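Local coordinates for protein phosphatidylinositol-specific phospholipase C1 (Streptomyces antibioticus, PDB 3H4X) that belongs to the calcium-dependent phosphoinositide phospholipase C family and folds as an alpha/beta barrel-like domain with parallel strands at its core, at residues Ala105-Leu108 with Ser109-Ala113. Sequence-based numbering, arbitrary orientation.
With EOH (ethanol), chain F.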
loop_
_atom_site.group_PDB
_atom_site.type_symbol
_atom_site.label_atom_id
_atom_site.label_comp_id
_atom_site.label_asym_id
_atom_site.label_seq_id
_atom_site.Cartn_x
_atom_site.Cartn_y
_atom_site.Cartn_z
ATOM N N ALA A 105 -11.089 11.030 3.082
ATOM C CA ALA A 105 -10.778 12.392 2.668
ATOM C C ALA A 105 -9.995 13.131 3.756
ATOM O O ALA A 105 -9.089 13.911 3.455
ATOM C CB ALA A 105 -12.045 13.151 2.295
ATOM N N GLY A 106 -10.347 12.887 5.016
ATOM C CA GLY A 106 -9.631 13.492 6.135
ATOM C C GLY A 106 -8.200 12.993 6.240
ATOM O O GLY A 106 -7.277 13.766 6.503
ATOM N N CYS A 107 -8.014 11.695 6.036
ATOM C CA CYS A 107 -6.680 11.118 6.015
ATOM C C CYS A 107 -5.827 11.761 4.923
ATOM O O CYS A 107 -4.680 12.149 5.152
ATOM C CB CYS A 107 -6.774 9.612 5.784
ATOM S SG CYS A 107 -5.187 8.786 5.705
ATOM N N LEU A 108 -6.392 11.862 3.727
ATOM C CA LEU A 108 -5.694 12.461 2.601
ATOM C C LEU A 108 -5.338 13.919 2.875
ATOM O O LEU A 108 -4.273 14.390 2.472
ATOM C CB LEU A 108 -6.534 12.335 1.330
ATOM C CG LEU A 108 -6.717 10.914 0.794
ATOM C CD1 LEU A 108 -7.818 10.901 -0.255
ATOM C CD2 LEU A 108 -5.410 10.362 0.235
ATOM N N SER A 109 -6.225 14.633 3.559
ATOM C CA SER A 109 -5.925 16.001 3.959
ATOM C C SER A 109 -4.726 16.043 4.906
ATOM O O SER A 109 -3.845 16.893 4.759
ATOM C CB SER A 109 -7.143 16.659 4.610
ATOM O OG SER A 109 -8.181 16.851 3.669
ATOM N N ASP A 110 -4.684 15.134 5.876
ATOM C CA ASP A 110 -3.542 15.072 6.787
ATOM C C ASP A 110 -2.262 14.823 5.997
ATOM O O ASP A 110 -1.224 15.445 6.254
ATOM C CB ASP A 110 -3.709 13.955 7.823
ATOM C CG ASP A 110 -4.742 14.278 8.887
ATOM O OD1 ASP A 110 -5.400 15.335 8.795
ATOM O OD2 ASP A 110 -4.894 13.456 9.819
ATOM N N MET A 111 -2.338 13.900 5.042
ATOM C CA MET A 111 -1.187 13.575 4.203
ATOM C C MET A 111 -0.696 14.786 3.418
ATOM O O MET A 111 0.502 15.037 3.333
ATOM C CB MET A 111 -1.530 12.436 3.240
ATOM C CG MET A 111 -1.716 11.093 3.916
ATOM S SD MET A 111 -2.283 9.807 2.793
ATOM C CE MET A 111 -0.921 9.703 1.641
ATOM N N ARG A 112 -1.625 15.523 2.824
ATOM C CA ARG A 112 -1.268 16.715 2.060
ATOM C C ARG A 112 -0.624 17.774 2.952
ATOM O O ARG A 112 0.398 18.365 2.593
ATOM C CB ARG A 112 -2.502 17.290 1.359
ATOM C CG ARG A 112 -2.252 18.586 0.599
ATOM C CD ARG A 112 -1.166 18.416 -0.443
ATOM N NE ARG A 112 -0.934 19.637 -1.214
ATOM C CZ ARG A 112 -1.588 19.961 -2.326
ATOM N NH1 ARG A 112 -2.531 19.159 -2.802
ATOM N NH2 ARG A 112 -1.305 21.092 -2.962
ATOM N N ALA A 113 -1.220 18.005 4.119
ATOM C CA ALA A 113 -0.699 18.990 5.059
ATOM C C ALA A 113 0.720 18.622 5.481
ATOM O O ALA A 113 1.625 19.459 5.488
ATOM C CB ALA A 113 -1.606 19.081 6.271
HETATM C C1 EOH F . -4.383 19.157 -5.312
HETATM C C2 EOH F . -5.135 18.776 -6.582
HETATM O O EOH F . -3.120 19.723 -5.591
#
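Met111 lays its sulfur against the side chains of both Cys107 and Leu108, which meet it from two directions roughly at right angles, on the buried side of helix 104-117. Its SD lies 4.2 Å from SG of Cys107 and 4.1 Å from CD2 of Leu108, so the thioether touches both. The leucine and methionine chains run at a slant to each other, and a bend at chi3 (63°) turns CE of Met111 out of line with the rest of its extended chain. A long, flexible, unbranched residue suits this place, since it can follow the uneven surface made by a thiol and a branched leucine.

Four successive backbone bonds of the alpha-helical i to i+4 pattern hold these side chains in phase, among them Met111 N to Cys107 O and Arg112 N to Leu108 O, both 2.9 Å. Gly106 is buried and has no side chain; its N-H bonds to Asp103 OD1, and its carbonyl accepts Asp110 N.

The polar side chains each find partners beyond this turn. The short carboxylate of Asp110 suits a buried place with two amide donors, Ala89 N at OD1 and Glu87 N at OD2, and pins the preceding loop to the helix. Ser109 OG hydrogen-bonds with Lys152 NZ, although the place of OG is somewhat uncertain. Arg112, long and rich in N-H groups, bends at chi2 (57°); NH1 donates a hydrogen bond to the oxygen of an ethanol (2.9 Å), probably from the crystallisation liquor, and another to Lys152 O, while NE forms a salt bridge with Asp116.

Around this turn, the branched apolar end of Leu108 suits its packing on Leu148 and Leu153 of helix 142-153 and Phe191 of strand 189-195, Met111 lies on Phe189 and Phe191, and Phe48 of helix 48-52 touches Cys107, Asp110 and Met111.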